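Local coordinates for YCAC GENE product (Escherichia coli, PDB 1YAC), which is probably a hydrolase of unknown specificity, an octamer with an isochorismatase-like three-layer alpha-beta-alpha sandwich fold, at residues A[39-52]-A[165-179]. Sequence-based numbering, arbitrary orientation.
Sequences NVLALGDLAKYFNL and WFGVACELHRDWRND
W165 NE1 donates to N39 OD1 at 2.9 Å, a bent bond (135° at the hydrogen) that reaches the oxygen from above its carbonyl plane, while N39 ND2 bonds to D138 O. In a second hydrogen bond, at the far end, the Y49 hydroxyl donates to D179 OD2 at 2.7 Å, meeting it above the carboxylate plane; D179 OD1 caps G182 N of helix 180-190.

In two CH-pi contacts, A42 CB lies over the indole, 3.6 Å from the centroid of its six-membered ring, and L172 CB sits over the F50 ring, whose opposite face is covered by Y49 CD2. The F50 and H173 rings meet rim to rim, neither over the face of the other.

Between these, L46 is a knob among W165, V168, A169 and L172. With CG between backbone N and carbonyl carbon (chi1 78°), CD1 reaches L172 CD1 (3.8 Å) and CD2 approaches W165 CB. A leucine in place of W165 would probably leave N39 OD1 without its indole donor and A42 CB without its aromatic face.

Helix segments 39-49 and 165-173 run nearly parallel (13°), their axes 10.0 Å apart at closest approach. L43, L52 and V168 pack on strand 107-112, the first two also on 13-18, and helix 180-190 packs against A42 and H173.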
ATOM      1  N   ASN A  39       3.322   7.283  20.405  1.00  7.67           N
ATOM      2  CA  ASN A  39       2.208   8.240  20.409  1.00  6.53           C
ATOM      3  C   ASN A  39       1.429   8.245  21.725  1.00  7.80           C
ATOM      4  O   ASN A  39       1.076   9.308  22.250  1.00  7.55           O
ATOM      5  CB  ASN A  39       1.260   7.963  19.237  1.00  6.37           C
ATOM      6  CG  ASN A  39       1.870   8.329  17.884  1.00  7.11           C
ATOM      7  OD1 ASN A  39       2.935   8.949  17.815  1.00  7.68           O
ATOM      8  ND2 ASN A  39       1.190   7.953  16.802  1.00  6.35           N
ATOM      9  N   VAL A  40       1.134   7.063  22.253  1.00  7.57           N
ATOM     10  CA  VAL A  40       0.414   6.973  23.523  1.00  8.32           C
ATOM     11  C   VAL A  40       1.259   7.601  24.645  1.00  8.95           C
ATOM     12  O   VAL A  40       0.752   8.371  25.480  1.00  8.96           O
ATOM     13  CB  VAL A  40       0.080   5.495  23.876  1.00  7.93           C
ATOM     14  CG1 VAL A  40      -0.511   5.384  25.293  1.00  7.53           C
ATOM     15  CG2 VAL A  40      -0.910   4.937  22.862  1.00  8.92           C
ATOM     16  N   LEU A  41       2.552   7.293  24.655  1.00  9.21           N
ATOM     17  CA  LEU A  41       3.433   7.844  25.682  1.00  9.64           C
ATOM     18  C   LEU A  41       3.601   9.350  25.485  1.00  9.14           C
ATOM     19  O   LEU A  41       3.783  10.091  26.445  1.00  9.91           O
ATOM     20  CB  LEU A  41       4.790   7.135  25.674  1.00 10.37           C
ATOM     21  CG  LEU A  41       4.725   5.629  25.951  1.00  9.41           C
ATOM     22  CD1 LEU A  41       6.140   5.064  26.016  1.00 11.22           C
ATOM     23  CD2 LEU A  41       3.990   5.373  27.255  1.00 12.49           C
ATOM     24  N   ALA A  42       3.550   9.797  24.238  1.00  9.19           N
ATOM     25  CA  ALA A  42       3.681  11.219  23.935  1.00  8.62           C
ATOM     26  C   ALA A  42       2.497  11.952  24.540  1.00  8.35           C
ATOM     27  O   ALA A  42       2.672  13.008  25.156  1.00  8.40           O
ATOM     28  CB  ALA A  42       3.728  11.441  22.429  1.00  8.17           C
ATOM     29  N   LEU A  43       1.306  11.366  24.386  1.00  8.06           N
ATOM     30  CA  LEU A  43       0.066  11.938  24.915  1.00  8.01           C
ATOM     31  C   LEU A  43       0.134  12.001  26.436  1.00  8.17           C
ATOM     32  O   LEU A  43      -0.245  13.004  27.036  1.00  8.40           O
ATOM     33  CB  LEU A  43      -1.158  11.120  24.480  1.00  7.32           C
ATOM     34  CG  LEU A  43      -2.526  11.637  24.972  1.00  7.77           C
ATOM     35  CD1 LEU A  43      -2.755  13.113  24.589  1.00  6.64           C
ATOM     36  CD2 LEU A  43      -3.630  10.758  24.394  1.00  7.23           C
ATOM     37  N   GLY A  44       0.597  10.928  27.063  1.00  7.57           N
ATOM     38  CA  GLY A  44       0.725  10.960  28.511  1.00  8.52           C
ATOM     39  C   GLY A  44       1.699  12.057  28.950  1.00  8.33           C
ATOM     40  O   GLY A  44       1.410  12.834  29.875  1.00  8.38           O
ATOM     41  N   ASP A  45       2.831  12.156  28.256  1.00  8.59           N
ATOM     42  CA  ASP A  45       3.851  13.152  28.579  1.00  8.62           C
ATOM     43  C   ASP A  45       3.336  14.572  28.415  1.00  9.66           C
ATOM     44  O   ASP A  45       3.667  15.452  29.220  1.00  9.61           O
ATOM     45  CB  ASP A  45       5.103  12.969  27.714  1.00  9.20           C
ATOM     46  CG  ASP A  45       5.985  11.826  28.173  1.00 11.16           C
ATOM     47  OD1 ASP A  45       5.626  11.080  29.116  1.00 12.46           O
ATOM     48  OD2 ASP A  45       7.068  11.685  27.585  1.00 11.05           O
ATOM     49  N   LEU A  46       2.534  14.816  27.380  1.00  9.46           N
ATOM     50  CA  LEU A  46       2.015  16.165  27.176  1.00 10.02           C
ATOM     51  C   LEU A  46       0.967  16.497  28.234  1.00  9.88           C
ATOM     52  O   LEU A  46       0.914  17.631  28.723  1.00 10.96           O
ATOM     53  CB  LEU A  46       1.492  16.377  25.744  1.00  9.23           C
ATOM     54  CG  LEU A  46       0.142  15.848  25.263  1.00  9.28           C
ATOM     55  CD1 LEU A  46      -1.004  16.787  25.670  1.00  6.95           C
ATOM     56  CD2 LEU A  46       0.181  15.706  23.747  1.00  8.34           C
ATOM     57  N   ALA A  47       0.165  15.511  28.624  1.00  8.95           N
ATOM     58  CA  ALA A  47      -0.848  15.731  29.652  1.00 11.29           C
ATOM     59  C   ALA A  47      -0.137  16.146  30.941  1.00 11.97           C
ATOM     60  O   ALA A  47      -0.555  17.083  31.636  1.00 12.68           O
ATOM     61  CB  ALA A  47      -1.653  14.468  29.885  1.00  9.61           C
ATOM     62  N   LYS A  48       0.953  15.453  31.243  1.00 12.92           N
ATOM     63  CA  LYS A  48       1.738  15.754  32.429  1.00 13.62           C
ATOM     64  C   LYS A  48       2.420  17.120  32.297  1.00 13.47           C
ATOM     65  O   LYS A  48       2.347  17.955  33.213  1.00 13.25           O
ATOM     66  CB  LYS A  48       2.783  14.657  32.658  1.00 16.23           C
ATOM     67  CG  LYS A  48       3.700  14.917  33.839  1.00 20.98           C
ATOM     68  CD  LYS A  48       3.398  14.017  35.020  1.00 25.42           C
ATOM     69  CE  LYS A  48       1.990  14.182  35.532  1.00 27.55           C
ATOM     70  NZ  LYS A  48       1.809  13.437  36.810  1.00 30.68           N
ATOM     71  N   TYR A  49       3.049  17.353  31.147  1.00 12.38           N
ATOM     72  CA  TYR A  49       3.747  18.615  30.892  1.00 13.94           C
ATOM     73  C   TYR A  49       2.842  19.844  31.043  1.00 14.36           C
ATOM     74  O   TYR A  49       3.229  20.845  31.655  1.00 13.77           O
ATOM     75  CB  TYR A  49       4.375  18.611  29.496  1.00 14.44           C
ATOM     76  CG  TYR A  49       5.022  19.933  29.133  1.00 16.75           C
ATOM     77  CD1 TYR A  49       6.143  20.395  29.822  1.00 16.75           C
ATOM     78  CD2 TYR A  49       4.498  20.731  28.121  1.00 16.01           C
ATOM     79  CE1 TYR A  49       6.722  21.618  29.511  1.00 16.80           C
ATOM     80  CE2 TYR A  49       5.068  21.953  27.805  1.00 16.72           C
ATOM     81  CZ  TYR A  49       6.184  22.389  28.503  1.00 18.41           C
ATOM     82  OH  TYR A  49       6.775  23.594  28.169  1.00 19.66           O
ATOM     83  N   PHE A  50       1.662  19.783  30.431  1.00 13.71           N
ATOM     84  CA  PHE A  50       0.708  20.873  30.502  1.00 13.59           C
ATOM     85  C   PHE A  50      -0.100  20.849  31.788  1.00 14.38           C
ATOM     86  O   PHE A  50      -0.967  21.700  31.979  1.00 14.21           O
ATOM     87  CB  PHE A  50      -0.230  20.847  29.293  1.00 14.57           C
ATOM     88  CG  PHE A  50       0.445  21.205  28.005  1.00 14.93           C
ATOM     89  CD1 PHE A  50       0.896  22.509  27.786  1.00 14.35           C
ATOM     90  CD2 PHE A  50       0.695  20.234  27.038  1.00 13.93           C
ATOM     91  CE1 PHE A  50       1.589  22.838  26.629  1.00 13.75           C
ATOM     92  CE2 PHE A  50       1.395  20.557  25.870  1.00 14.60           C
ATOM     93  CZ  PHE A  50       1.843  21.862  25.669  1.00 14.31           C
ATOM     94  N   ASN A  51       0.140  19.864  32.656  1.00 13.14           N
ATOM     95  CA  ASN A  51      -0.599  19.796  33.915  1.00 14.56           C
ATOM     96  C   ASN A  51      -2.105  19.727  33.730  1.00 13.52           C
ATOM     97  O   ASN A  51      -2.845  20.400  34.440  1.00 13.93           O
ATOM     98  CB  ASN A  51      -0.296  21.021  34.777  1.00 20.96           C
ATOM     99  CG  ASN A  51       0.894  20.832  35.641  1.00 26.14           C
ATOM    100  OD1 ASN A  51       1.948  21.403  35.406  1.00 34.03           O
ATOM    101  ND2 ASN A  51       0.734  20.064  36.671  1.00 28.08           N
ATOM    102  N   LEU A  52      -2.574  18.921  32.789  1.00 10.79           N
ATOM    103  CA  LEU A  52      -4.005  18.823  32.558  1.00  9.59           C
ATOM    104  C   LEU A  52      -4.618  17.748  33.420  1.00  9.85           C
ATOM    105  O   LEU A  52      -4.050  16.661  33.543  1.00 10.49           O
ATOM    106  CB  LEU A  52      -4.287  18.469  31.095  1.00  8.58           C
ATOM    107  CG  LEU A  52      -3.628  19.333  30.039  1.00  7.73           C
ATOM    108  CD1 LEU A  52      -3.948  18.733  28.657  1.00  9.29           C
ATOM    109  CD2 LEU A  52      -4.110  20.775  30.147  1.00  8.11           C
ATOM    110  N   TRP A 165      -1.579  13.982  18.400  1.00  7.40           N
ATOM    111  CA  TRP A 165      -0.832  14.474  19.552  1.00  7.07           C
ATOM    112  C   TRP A 165       0.058  15.690  19.377  1.00  6.42           C
ATOM    113  O   TRP A 165       0.044  16.576  20.226  1.00  7.28           O
ATOM    114  CB  TRP A 165      -0.120  13.335  20.325  1.00  7.12           C
ATOM    115  CG  TRP A 165       1.202  12.909  19.773  1.00  7.33           C
ATOM    116  CD1 TRP A 165       1.457  11.808  19.004  1.00  7.35           C
ATOM    117  CD2 TRP A 165       2.454  13.590  19.934  1.00  7.32           C
ATOM    118  NE1 TRP A 165       2.792  11.768  18.671  1.00  7.89           N
ATOM    119  CE2 TRP A 165       3.426  12.851  19.227  1.00  8.31           C
ATOM    120  CE3 TRP A 165       2.847  14.760  20.605  1.00  6.99           C
ATOM    121  CZ2 TRP A 165       4.768  13.242  19.170  1.00  9.19           C
ATOM    122  CZ3 TRP A 165       4.176  15.150  20.548  1.00  7.93           C
ATOM    123  CH2 TRP A 165       5.124  14.393  19.835  1.00  9.17           C
ATOM    124  N   PHE A 166       0.818  15.753  18.289  1.00  5.61           N
ATOM    125  CA  PHE A 166       1.706  16.897  18.080  1.00  7.23           C
ATOM    126  C   PHE A 166       0.862  18.165  17.911  1.00  7.47           C
ATOM    127  O   PHE A 166       1.174  19.209  18.501  1.00  8.31           O
ATOM    128  CB  PHE A 166       2.620  16.663  16.873  1.00  6.99           C
ATOM    129  CG  PHE A 166       3.535  17.821  16.565  1.00  8.64           C
ATOM    130  CD1 PHE A 166       4.733  17.986  17.257  1.00  9.76           C
ATOM    131  CD2 PHE A 166       3.216  18.722  15.549  1.00  8.53           C
ATOM    132  CE1 PHE A 166       5.604  19.025  16.937  1.00  8.10           C
ATOM    133  CE2 PHE A 166       4.078  19.763  15.225  1.00  8.87           C
ATOM    134  CZ  PHE A 166       5.275  19.911  15.921  1.00 10.17           C
ATOM    135  N   GLY A 167      -0.233  18.045  17.155  1.00  7.52           N
ATOM    136  CA  GLY A 167      -1.136  19.168  16.967  1.00  7.48           C
ATOM    137  C   GLY A 167      -1.734  19.610  18.300  1.00  8.16           C
ATOM    138  O   GLY A 167      -1.839  20.813  18.580  1.00  7.02           O
ATOM    139  N   VAL A 168      -2.128  18.634  19.123  1.00  8.23           N
ATOM    140  CA  VAL A 168      -2.695  18.891  20.458  1.00  8.38           C
ATOM    141  C   VAL A 168      -1.678  19.697  21.303  1.00  8.69           C
ATOM    142  O   VAL A 168      -2.013  20.738  21.881  1.00  8.75           O
ATOM    143  CB  VAL A 168      -3.047  17.535  21.194  1.00  7.50           C
ATOM    144  CG1 VAL A 168      -3.412  17.779  22.669  1.00  7.23           C
ATOM    145  CG2 VAL A 168      -4.208  16.819  20.485  1.00  6.63           C
ATOM    146  N   ALA A 169      -0.430  19.239  21.331  1.00  8.00           N
ATOM    147  CA  ALA A 169       0.602  19.914  22.103  1.00  8.48           C
ATOM    148  C   ALA A 169       0.804  21.359  21.638  1.00  9.48           C
ATOM    149  O   ALA A 169       0.950  22.272  22.457  1.00 11.10           O
ATOM    150  CB  ALA A 169       1.915  19.141  22.023  1.00  7.13           C
ATOM    151  N   CYS A 170       0.815  21.561  20.325  1.00  9.30           N
ATOM    152  CA  CYS A 170       1.026  22.890  19.755  1.00  9.66           C
ATOM    153  C   CYS A 170      -0.124  23.846  20.012  1.00 10.44           C
ATOM    154  O   CYS A 170       0.087  25.054  20.211  1.00 10.76           O
ATOM    155  CB  CYS A 170       1.295  22.795  18.254  1.00  9.29           C
ATOM    156  SG  CYS A 170       2.923  22.139  17.825  1.00 10.58           S
ATOM    157  N   GLU A 171      -1.348  23.328  19.966  1.00  9.95           N
ATOM    158  CA  GLU A 171      -2.506  24.176  20.211  1.00  9.63           C
ATOM    159  C   GLU A 171      -2.569  24.553  21.695  1.00 10.70           C
ATOM    160  O   GLU A 171      -2.990  25.654  22.050  1.00 10.83           O
ATOM    161  CB  GLU A 171      -3.791  23.482  19.763  1.00  8.49           C
ATOM    162  CG  GLU A 171      -4.940  24.457  19.509  1.00  8.58           C
ATOM    163  CD  GLU A 171      -6.051  23.843  18.695  1.00  9.06           C
ATOM    164  OE1 GLU A 171      -5.961  23.922  17.461  1.00  8.72           O
ATOM    165  OE2 GLU A 171      -7.017  23.295  19.275  1.00  8.77           O
ATOM    166  N   LEU A 172      -2.141  23.641  22.559  1.00 11.20           N
ATOM    167  CA  LEU A 172      -2.130  23.894  23.997  1.00 11.66           C
ATOM    168  C   LEU A 172      -1.034  24.889  24.393  1.00 13.59           C
ATOM    169  O   LEU A 172      -1.273  25.799  25.196  1.00 13.01           O
ATOM    170  CB  LEU A 172      -1.904  22.590  24.768  1.00  9.82           C
ATOM    171  CG  LEU A 172      -3.073  21.617  24.868  1.00  8.26           C
ATOM    172  CD1 LEU A 172      -2.578  20.271  25.369  1.00 10.58           C
ATOM    173  CD2 LEU A 172      -4.131  22.174  25.794  1.00  9.38           C
ATOM    174  N   HIS A 173       0.159  24.707  23.839  1.00 14.87           N
ATOM    175  CA  HIS A 173       1.296  25.541  24.177  1.00 17.74           C
ATOM    176  C   HIS A 173       1.170  26.958  23.656  1.00 18.44           C
ATOM    177  O   HIS A 173       1.569  27.910  24.337  1.00 19.12           O
ATOM    178  CB  HIS A 173       2.599  24.921  23.653  1.00 19.38           C
ATOM    179  CG  HIS A 173       3.822  25.374  24.392  1.00 22.07           C
ATOM    180  ND1 HIS A 173       4.802  26.150  23.810  1.00 24.03           N
ATOM    181  CD2 HIS A 173       4.246  25.111  25.652  1.00 22.75           C
ATOM    182  CE1 HIS A 173       5.783  26.338  24.678  1.00 23.00           C
ATOM    183  NE2 HIS A 173       5.472  25.720  25.800  1.00 24.48           N
ATOM    184  N   ARG A 174       0.699  27.096  22.419  1.00 18.38           N
ATOM    185  CA  ARG A 174       0.508  28.411  21.782  1.00 19.47           C
ATOM    186  C   ARG A 174       1.761  29.194  21.419  1.00 19.98           C
ATOM    187  O   ARG A 174       1.865  29.709  20.299  1.00 18.89           O
ATOM    188  CB  ARG A 174      -0.349  29.331  22.664  1.00 17.53           C
ATOM    189  CG  ARG A 174      -1.723  28.824  23.003  1.00 17.97           C
ATOM    190  CD  ARG A 174      -2.603  28.714  21.779  1.00 18.31           C
ATOM    191  NE  ARG A 174      -3.937  28.275  22.174  1.00 19.73           N
ATOM    192  CZ  ARG A 174      -4.862  29.082  22.681  1.00 21.62           C
ATOM    193  NH1 ARG A 174      -4.600  30.376  22.834  1.00 21.16           N
ATOM    194  NH2 ARG A 174      -6.029  28.589  23.086  1.00 19.53           N
ATOM    195  N   ASP A 175       2.725  29.268  22.340  1.00 21.17           N
ATOM    196  CA  ASP A 175       3.956  30.042  22.170  1.00 24.31           C
ATOM    197  C   ASP A 175       5.177  29.356  22.750  1.00 24.42           C
ATOM    198  O   ASP A 175       5.231  29.061  23.935  1.00 23.89           O
ATOM    199  CB  ASP A 175       3.787  31.405  22.858  1.00 26.09           C
ATOM    200  CG  ASP A 175       4.753  32.472  22.304  1.00 29.67           C
ATOM    201  OD1 ASP A 175       5.986  32.278  22.298  1.00 27.37           O
ATOM    202  OD2 ASP A 175       4.243  33.512  21.828  1.00 32.46           O
ATOM    203  N   TRP A 176       6.189  29.191  21.907  1.00 26.64           N
ATOM    204  CA  TRP A 176       7.447  28.560  22.301  1.00 29.57           C
ATOM    205  C   TRP A 176       8.041  29.246  23.524  1.00 30.79           C
ATOM    206  O   TRP A 176       8.447  28.584  24.486  1.00 31.68           O
ATOM    207  CB  TRP A 176       8.458  28.641  21.158  1.00 30.56           C
ATOM    208  CG  TRP A 176       8.370  27.557  20.153  1.00 32.42           C
ATOM    209  CD1 TRP A 176       7.778  27.623  18.923  1.00 32.53           C
ATOM    210  CD2 TRP A 176       8.954  26.251  20.252  1.00 33.39           C
ATOM    211  NE1 TRP A 176       7.965  26.438  18.249  1.00 33.44           N
ATOM    212  CE2 TRP A 176       8.682  25.579  19.042  1.00 33.78           C
ATOM    213  CE3 TRP A 176       9.688  25.589  21.250  1.00 33.24           C
ATOM    214  CZ2 TRP A 176       9.119  24.267  18.797  1.00 33.26           C
ATOM    215  CZ3 TRP A 176      10.123  24.286  21.005  1.00 33.45           C
ATOM    216  CH2 TRP A 176       9.836  23.641  19.788  1.00 33.84           C
ATOM    217  N   ARG A 177       8.022  30.575  23.501  1.00 31.70           N
ATOM    218  CA  ARG A 177       8.582  31.379  24.581  1.00 32.75           C
ATOM    219  C   ARG A 177       8.013  31.102  25.971  1.00 33.01           C
ATOM    220  O   ARG A 177       8.631  31.454  26.979  1.00 32.54           O
ATOM    221  CB  ARG A 177       8.486  32.861  24.223  1.00 33.56           C
ATOM    222  CG  ARG A 177       9.309  33.214  22.992  1.00 35.09           C
ATOM    223  CD  ARG A 177       9.032  34.608  22.484  1.00 36.40           C
ATOM    224  NE  ARG A 177       7.657  34.760  22.011  1.00 37.65           N
ATOM    225  CZ  ARG A 177       7.153  35.901  21.547  1.00 37.98           C
ATOM    226  NH1 ARG A 177       7.917  36.986  21.497  1.00 38.37           N
ATOM    227  NH2 ARG A 177       5.895  35.958  21.124  1.00 37.28           N
ATOM    228  N   ASN A 178       6.859  30.441  26.027  1.00 32.51           N
ATOM    229  CA  ASN A 178       6.250  30.103  27.307  1.00 32.79           C
ATOM    230  C   ASN A 178       7.129  29.118  28.070  1.00 32.80           C
ATOM    231  O   ASN A 178       7.051  29.041  29.296  1.00 32.99           O
ATOM    232  CB  ASN A 178       4.857  29.523  27.103  1.00 33.79           C
ATOM    233  CG  ASN A 178       3.872  30.553  26.596  1.00 35.83           C
ATOM    234  OD1 ASN A 178       4.045  31.753  26.821  1.00 36.03           O
ATOM    235  ND2 ASN A 178       2.842  30.098  25.890  1.00 35.17           N
ATOM    236  N   ASP A 179       7.950  28.370  27.328  1.00 31.28           N
ATOM    237  CA  ASP A 179       8.892  27.389  27.871  1.00 30.86           C
ATOM    238  C   ASP A 179       9.481  26.602  26.698  1.00 30.94           C
ATOM    239  O   ASP A 179       8.969  25.539  26.329  1.00 31.89           O
ATOM    240  CB  ASP A 179       8.205  26.430  28.854  1.00 30.62           C
ATOM    241  CG  ASP A 179       9.148  25.358  29.390  1.00 31.15           C
ATOM    242  OD1 ASP A 179      10.383  25.531  29.293  1.00 30.71           O
ATOM    243  OD2 ASP A 179       8.653  24.328  29.898  1.00 29.87           O
TER